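Local coordinates for putative two-component sensor histidine kinase protein (Sinorhizobium meliloti, PDB 3HCY) that is probably a sensor histidine kinase, passing phosphate from ATP to a protein histidine, of which this chain is the GAF domain, at residues Y8-L12 with A24-L28; G42-Y47 with S84-I90; P66-V72 with A91-P97. All blocks are in the same frame, centred on the assembly; numbering follows the deposited sequence.

Overall arrangement
All three contacts belong to one GAF domain, built round an antiparallel sheet with strand order 35-41, 23-29, 104-112, 92-99, 67-69. Interaction 1 lays the N-terminal helix on strand 23-29, interaction 3 adds edge strand 67-69 to strand 92-99, and interaction 2 joins two short helices. Centre to centre, interaction 1 lies about 16 Å from each of the others, and interactions 2 and 3 are about 15 Å apart. Interaction 1 touches interaction 2 at Ser25 CB and Leu43 CD1, 3.7 Å apart, and interaction 2 touches interaction 3 where Ile85 CG2 meets Val72 CG2 at 3.8 Å. Interactions 1 and 3 do not touch but reach the same sheet.

Interaction 1 of 3, residues Y8-L12 with A24-L28; sequences YEATL and ASILL
Tyr8 and Leu12, one turn apart on the helix, lie over Ile26 of strand 24-28, the two short segments running at 142° to each other with their axes 9.2 Å apart at closest approach. Ile26 is the centre of the contact. Its CD1 methyl enters between the two helix residues, Ile26 CD1 lying 4.0 Å from both Tyr8 CB and Leu12 CD2. Thr11 adds its CB to the same methyl at 4.2 Å. Ile26 CG1 stands anti to the carbonyl carbon (chi1 -54°), and from there the chain extends to CD1 against the helix backbone, near Tyr8 O at 3.8 Å. That carbonyl already takes the helical bond from Leu12 N, so the methyl lies beside an oxygen that has a partner.

At the ends of the strand segment the contact becomes thinner. Tyr8 reaches along the strand and Leu28 comes to meet it from the opposite direction, Tyr8 OH lying 3.5 Å from Leu28 CD1; both Leu28 and Ile26 meet the tyrosine ring obliquely. In the other direction Leu12 CD2 extends over the backbone of Ser25 to the methyl of Ala24, with 4.4 Å between Leu12 CD2 and Ala24 CB.

Leu133 of helix 120-146 also packs on Tyr8 and Ile26, and helix 5-19 touches Gln132 and Ser136 of the second subunit through Thr11 and Ala10. Terminal helices packed together on one side of the sheet are characteristic of GAF domains. No hydrogen bond crosses between the segments: Thr11 OG1 bonds back to Val7 O and Ser25 OG to Tyr111 OH, which implies that apolar packing, not directional bonds, joins these two segments.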
# COMPACT_ATOMS: atom_id res chain seq x y z
N TYR A 8 7.23 -6.63 3.51
CA TYR A 8 8.21 -6.19 2.49
C TYR A 8 8.00 -6.93 1.16
O TYR A 8 7.91 -6.30 0.11
CB TYR A 8 9.65 -6.42 2.95
CG TYR A 8 10.10 -5.65 4.19
CD1 TYR A 8 9.59 -4.41 4.51
CD2 TYR A 8 11.07 -6.17 5.01
CE1 TYR A 8 10.02 -3.73 5.64
CE2 TYR A 8 11.51 -5.50 6.11
CZ TYR A 8 11.00 -4.28 6.41
OH TYR A 8 11.46 -3.65 7.53
N GLU A 9 7.91 -8.25 1.20
CA GLU A 9 7.63 -9.02 -0.01
C GLU A 9 6.29 -8.63 -0.72
O GLU A 9 6.24 -8.55 -1.98
CB GLU A 9 7.68 -10.53 0.28
CG GLU A 9 9.03 -11.10 0.65
CD GLU A 9 10.24 -10.63 -0.23
OE1 GLU A 9 10.31 -10.82 -1.49
OE2 GLU A 9 11.18 -10.05 0.38
N ALA A 10 5.23 -8.40 0.07
CA ALA A 10 3.92 -7.94 -0.46
C ALA A 10 4.09 -6.61 -1.19
O ALA A 10 3.40 -6.34 -2.23
CB ALA A 10 2.84 -7.78 0.72
N THR A 11 4.96 -5.76 -0.62
CA THR A 11 5.11 -4.44 -1.18
C THR A 11 5.81 -4.59 -2.51
O THR A 11 5.44 -3.98 -3.51
CB THR A 11 5.93 -3.52 -0.32
OG1 THR A 11 5.33 -3.36 0.96
CG2 THR A 11 5.98 -2.22 -0.95
N LEU A 12 6.83 -5.43 -2.51
CA LEU A 12 7.58 -5.69 -3.71
C LEU A 12 6.60 -6.31 -4.75
O LEU A 12 6.68 -5.99 -5.96
CB LEU A 12 8.80 -6.61 -3.38
CG LEU A 12 9.96 -6.13 -2.46
CD1 LEU A 12 10.98 -7.22 -2.15
CD2 LEU A 12 10.68 -4.81 -2.96
N ALA A 24 13.31 -3.56 -8.00
CA ALA A 24 12.88 -2.70 -6.93
C ALA A 24 13.57 -3.06 -5.55
O ALA A 24 14.12 -4.17 -5.36
CB ALA A 24 11.37 -2.75 -6.83
N SER A 25 13.56 -2.11 -4.59
CA SER A 25 14.15 -2.38 -3.28
C SER A 25 13.53 -1.53 -2.17
O SER A 25 12.90 -0.50 -2.46
CB SER A 25 15.62 -2.04 -3.34
OG SER A 25 15.79 -0.67 -3.74
N ILE A 26 13.74 -1.95 -0.92
CA ILE A 26 13.36 -1.12 0.25
C ILE A 26 14.60 -0.94 1.12
O ILE A 26 15.32 -1.92 1.37
CB ILE A 26 12.20 -1.73 1.11
CG1 ILE A 26 10.97 -2.04 0.20
CG2 ILE A 26 11.85 -0.79 2.28
CD1 ILE A 26 9.98 -3.16 0.63
N LEU A 27 14.85 0.29 1.57
CA LEU A 27 15.97 0.53 2.47
C LEU A 27 15.46 1.33 3.66
O LEU A 27 14.58 2.19 3.55
CB LEU A 27 17.16 1.24 1.75
CG LEU A 27 17.72 0.71 0.39
CD1 LEU A 27 16.71 0.90 -0.80
CD2 LEU A 27 19.06 1.30 -0.02
N LEU A 28 16.06 1.08 4.81
CA LEU A 28 15.68 1.75 6.05
C LEU A 28 16.93 2.26 6.79
O LEU A 28 18.02 1.73 6.62
CB LEU A 28 14.87 0.76 6.94
CG LEU A 28 13.43 0.45 6.50
CD1 LEU A 28 12.76 -0.39 7.51
CD2 LEU A 28 12.65 1.73 6.29

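Interaction 2 of 3, residues G42-Y47 with S84-I90; sequences GLSEHY and SIVGEGI
Tyr47 and Glu88 cross at about a right angle, the aliphatic part of the glutamate passing the phenol ring obliquely so that Glu88 CB lies 3.6 Å from Tyr47 CD2. Ring and carboxylate planes are turned 48° apart. Glu88 starts with CG anti to its own N, then bends at chi2 (62°), which brings the carboxylate round to the start of helix 45-50. There Ser44 grips both oxygens. Ser44 OG donates to Glu88 OE1 at 2.9 Å, arriving on the syn side, while Ser44 N bonds to Glu88 OE2 at 3.1 Å from above the carboxylate plane. Ser44 is also the N-cap residue, its hydroxyl accepting from Tyr47 N at 3.0 Å, so one oxygen links the helix start to the acid.

Ile90 CD1 lies over one face of the Tyr47 ring, offset toward its rim and 4.2 Å from Tyr47 CZ. Ser84 O comes to the ring edge, in its plane, and Ile85 runs alongside, pointing the same way. Leu43 CD2 meets Ile90 CD1 crosswise at 4.0 Å. Gly89, at positive phi, forms a Schellman motif after helix 79-88, and Ile90 follows back toward Tyr47.

Arg23, from strand 23-29, forms a salt bridge with Glu88 and probably balances its charge. Tyr111 of strand 104-112 and Phe37 of strand 35-41 meet Leu43 and Tyr47, Tyr111 also touching Ile90, which puts both segments against the sheet.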
# COMPACT_ATOMS: atom_id res chain seq x y z
N GLY A 42 15.50 -7.62 -8.65
CA GLY A 42 16.66 -8.43 -8.63
C GLY A 42 17.79 -7.38 -8.72
O GLY A 42 18.22 -7.00 -9.79
N LEU A 43 18.14 -6.81 -7.57
CA LEU A 43 19.45 -6.28 -7.32
C LEU A 43 20.31 -7.44 -6.86
O LEU A 43 19.84 -8.37 -6.19
CB LEU A 43 19.41 -5.23 -6.19
CG LEU A 43 18.55 -4.00 -6.51
CD1 LEU A 43 18.60 -2.95 -5.41
CD2 LEU A 43 18.92 -3.39 -7.87
N SER A 44 21.60 -7.37 -7.20
CA SER A 44 22.56 -8.30 -6.63
C SER A 44 23.03 -7.75 -5.26
O SER A 44 23.01 -6.53 -4.99
CB SER A 44 23.74 -8.44 -7.57
OG SER A 44 24.45 -7.24 -7.49
N GLU A 45 23.52 -8.68 -4.43
CA GLU A 45 24.20 -8.33 -3.19
C GLU A 45 25.42 -7.50 -3.44
O GLU A 45 25.69 -6.53 -2.74
CB GLU A 45 24.56 -9.60 -2.49
CG GLU A 45 23.29 -10.25 -1.94
CD GLU A 45 23.48 -11.64 -1.36
OE1 GLU A 45 24.59 -12.24 -1.51
OE2 GLU A 45 22.51 -12.13 -0.75
N HIS A 46 26.14 -7.82 -4.50
CA HIS A 46 27.26 -7.01 -4.86
C HIS A 46 26.82 -5.58 -4.92
O HIS A 46 27.46 -4.72 -4.34
CB HIS A 46 27.79 -7.42 -6.20
CG HIS A 46 29.02 -6.69 -6.60
ND1 HIS A 46 30.28 -7.01 -6.11
CD2 HIS A 46 29.21 -5.66 -7.47
CE1 HIS A 46 31.18 -6.21 -6.67
NE2 HIS A 46 30.55 -5.38 -7.49
N TYR A 47 25.71 -5.31 -5.61
CA TYR A 47 25.23 -3.94 -5.69
C TYR A 47 24.88 -3.43 -4.32
O TYR A 47 25.11 -2.29 -3.99
CB TYR A 47 24.01 -3.82 -6.59
CG TYR A 47 23.42 -2.40 -6.69
CD1 TYR A 47 22.25 -2.06 -6.03
CD2 TYR A 47 24.03 -1.40 -7.44
CE1 TYR A 47 21.71 -0.78 -6.12
CE2 TYR A 47 23.48 -0.11 -7.53
CZ TYR A 47 22.32 0.18 -6.85
OH TYR A 47 21.75 1.45 -6.89
N SER A 84 28.81 2.20 -10.05
CA SER A 84 28.13 1.14 -9.33
C SER A 84 26.77 0.85 -9.93
O SER A 84 26.40 -0.31 -10.09
CB SER A 84 27.99 1.47 -7.85
OG SER A 84 28.96 0.75 -7.11
N ILE A 85 26.05 1.91 -10.30
CA ILE A 85 24.72 1.72 -10.87
C ILE A 85 24.84 1.04 -12.26
O ILE A 85 24.32 -0.03 -12.47
CB ILE A 85 24.00 3.05 -11.05
CG1 ILE A 85 23.47 3.53 -9.70
CG2 ILE A 85 22.90 2.90 -12.16
CD1 ILE A 85 23.51 5.05 -9.57
N VAL A 86 25.57 1.68 -13.17
CA VAL A 86 25.67 1.18 -14.51
C VAL A 86 26.26 -0.24 -14.51
O VAL A 86 25.74 -1.12 -15.16
CB VAL A 86 26.36 2.22 -15.52
CG1 VAL A 86 26.54 1.61 -16.82
CG2 VAL A 86 25.65 3.55 -15.55
N GLY A 87 27.27 -0.51 -13.71
CA GLY A 87 27.79 -1.87 -13.72
C GLY A 87 26.81 -2.90 -13.25
O GLY A 87 26.92 -4.09 -13.62
N GLU A 88 25.86 -2.46 -12.42
CA GLU A 88 24.73 -3.32 -12.02
C GLU A 88 23.78 -3.54 -13.17
O GLU A 88 23.00 -4.49 -13.18
CB GLU A 88 23.97 -2.71 -10.83
CG GLU A 88 22.74 -3.50 -10.29
CD GLU A 88 23.06 -4.87 -9.75
OE1 GLU A 88 24.21 -5.06 -9.35
OE2 GLU A 88 22.18 -5.77 -9.75
N GLY A 89 23.86 -2.68 -14.17
CA GLY A 89 22.99 -2.80 -15.33
C GLY A 89 21.78 -1.89 -15.31
O GLY A 89 20.89 -2.10 -16.14
N ILE A 90 21.74 -0.89 -14.41
CA ILE A 90 20.59 0.03 -14.22
C ILE A 90 20.81 1.37 -14.96
O ILE A 90 21.92 1.92 -14.93
CB ILE A 90 20.42 0.36 -12.72
CG1 ILE A 90 19.97 -0.88 -11.95
CG2 ILE A 90 19.51 1.61 -12.47
CD1 ILE A 90 20.53 -0.93 -10.51

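Interaction 3 of 3, residues P66-V72 with A91-P97; sequences PIFVENV and AALGFFP
Ile67 and Val69 pair with Phe95 and Leu93 across the antiparallel strands, and this is the tight part of the contact. Each pair is hydrogen-bonded in both directions: Phe95 N to Ile67 O is nearly straight (177°) at 3.0 Å, and Val69 N reaches Leu93 O at 2.8 Å. On this face Val69 lies alongside Leu93 and points the same way, while Val69 CG2 sits 4.1 Å from Phe95 CE2, at the edge of the phenylalanine ring. With chi1 at -52°, Phe95 CG stands anti to its carbonyl carbon, and the ring presents its edge, in plane, to Ile67 O.

The non-hydrogen-bonded pair Phe68 and Gly94 lies between. Phe68 turns its side chain to the other face, where Phe68 CE1 meets Phe96 CE1 at 3.7 Å, the rings oblique at 70°. Phe118 and helix 120-146, through Ile123 and Ala126, add to this cluster. Strand 67-69 is one of the two outermost strands of the GAF sheet within this chain, strand 92-99 lying between it and strand 104-112.

Past Val69 the pairing loosens. Ala91 and Ala92 both face Tyr112 in a classic beta bulge, and Val72 N makes a weak, bent bond to Ala91 O at 2.8 Å. Glu70 points away from the partner strand into solvent, and Asn71, also directed away, bonds through OD1 to Asp73 N.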
# COMPACT_ATOMS: atom_id res chain seq x y z
N PRO A 66 9.89 12.95 -3.76
CA PRO A 66 10.47 11.95 -4.61
C PRO A 66 11.56 12.52 -5.52
O PRO A 66 11.52 13.69 -5.90
CB PRO A 66 9.27 11.48 -5.43
CG PRO A 66 8.06 11.85 -4.60
CD PRO A 66 8.46 13.16 -4.06
N ILE A 67 12.55 11.70 -5.84
CA ILE A 67 13.64 12.11 -6.73
C ILE A 67 13.62 11.17 -7.92
O ILE A 67 13.48 9.97 -7.74
CB ILE A 67 15.07 12.02 -6.02
CG1 ILE A 67 15.16 12.85 -4.70
CG2 ILE A 67 16.19 12.40 -7.00
CD1 ILE A 67 14.17 14.11 -4.55
N PHE A 68 13.76 11.69 -9.13
CA PHE A 68 13.76 10.83 -10.32
C PHE A 68 15.04 11.00 -11.05
O PHE A 68 15.57 12.08 -11.07
CB PHE A 68 12.56 11.15 -11.19
CG PHE A 68 11.32 11.08 -10.44
CD1 PHE A 68 10.74 9.89 -10.17
CD2 PHE A 68 10.78 12.19 -9.87
CE1 PHE A 68 9.56 9.80 -9.38
CE2 PHE A 68 9.63 12.12 -9.10
CZ PHE A 68 9.02 10.93 -8.85
N VAL A 69 15.55 9.91 -11.61
CA VAL A 69 16.74 9.90 -12.46
C VAL A 69 16.40 9.11 -13.73
O VAL A 69 16.33 7.88 -13.75
CB VAL A 69 17.92 9.23 -11.73
CG1 VAL A 69 19.08 8.92 -12.69
CG2 VAL A 69 18.36 10.06 -10.55
N GLU A 70 16.22 9.82 -14.80
CA GLU A 70 15.68 9.24 -16.02
C GLU A 70 16.74 8.55 -16.84
O GLU A 70 16.45 7.56 -17.52
CB GLU A 70 15.01 10.32 -16.85
CG GLU A 70 13.78 10.83 -16.15
CD GLU A 70 13.12 11.94 -16.89
OE1 GLU A 70 13.75 12.45 -17.88
OE2 GLU A 70 11.98 12.31 -16.46
N ASN A 71 17.95 9.12 -16.82
CA ASN A 71 19.12 8.51 -17.43
C ASN A 71 20.25 8.72 -16.50
O ASN A 71 20.51 9.86 -16.12
CB ASN A 71 19.45 9.19 -18.72
CG ASN A 71 20.30 8.35 -19.60
OD1 ASN A 71 21.33 7.81 -19.17
ND2 ASN A 71 19.89 8.22 -20.86
N VAL A 72 20.92 7.63 -16.15
CA VAL A 72 22.01 7.69 -15.20
C VAL A 72 23.08 8.57 -15.77
O VAL A 72 23.71 9.35 -15.02
CB VAL A 72 22.74 6.37 -14.93
CG1 VAL A 72 23.39 6.44 -13.56
CG2 VAL A 72 21.84 5.23 -15.00
N ALA A 91 19.75 1.90 -15.60
CA ALA A 91 19.77 3.14 -16.40
C ALA A 91 18.91 4.27 -15.76
O ALA A 91 19.09 5.46 -16.04
CB ALA A 91 19.25 2.83 -17.83
N ALA A 92 17.93 3.90 -14.95
CA ALA A 92 17.00 4.87 -14.46
C ALA A 92 16.55 4.44 -13.08
O ALA A 92 16.50 3.24 -12.78
CB ALA A 92 15.85 5.00 -15.42
N LEU A 93 16.27 5.41 -12.21
CA LEU A 93 15.83 5.09 -10.87
C LEU A 93 14.90 6.15 -10.25
O LEU A 93 14.93 7.36 -10.56
CB LEU A 93 17.02 4.83 -9.93
CG LEU A 93 18.50 4.67 -10.35
CD1 LEU A 93 19.06 5.92 -11.05
CD2 LEU A 93 19.33 4.33 -9.10
N GLY A 94 14.09 5.63 -9.33
CA GLY A 94 13.08 6.42 -8.63
C GLY A 94 13.25 6.21 -7.14
O GLY A 94 13.25 5.07 -6.67
N PHE A 95 13.39 7.32 -6.43
CA PHE A 95 13.48 7.30 -4.99
C PHE A 95 12.22 7.89 -4.33
O PHE A 95 11.91 9.04 -4.53
CB PHE A 95 14.63 8.17 -4.49
CG PHE A 95 15.96 7.90 -5.13
CD1 PHE A 95 16.99 7.32 -4.38
CD2 PHE A 95 16.24 8.33 -6.44
CE1 PHE A 95 18.24 7.12 -4.94
CE2 PHE A 95 17.49 8.13 -7.00
CZ PHE A 95 18.48 7.53 -6.26
N PHE A 96 11.55 7.09 -3.52
CA PHE A 96 10.35 7.52 -2.85
C PHE A 96 10.58 7.33 -1.37
O PHE A 96 10.79 6.22 -0.93
CB PHE A 96 9.17 6.69 -3.30
CG PHE A 96 9.07 6.57 -4.78
CD1 PHE A 96 8.36 7.51 -5.51
CD2 PHE A 96 9.74 5.55 -5.46
CE1 PHE A 96 8.30 7.41 -6.87
CE2 PHE A 96 9.68 5.44 -6.84
CZ PHE A 96 8.96 6.37 -7.54
N PRO A 97 10.58 8.43 -0.62
CA PRO A 97 10.84 8.50 0.78
C PRO A 97 9.86 7.70 1.60
O PRO A 97 8.70 7.72 1.29
CB PRO A 97 10.62 9.99 1.12
CG PRO A 97 10.62 10.73 -0.12
CD PRO A 97 10.62 9.77 -1.25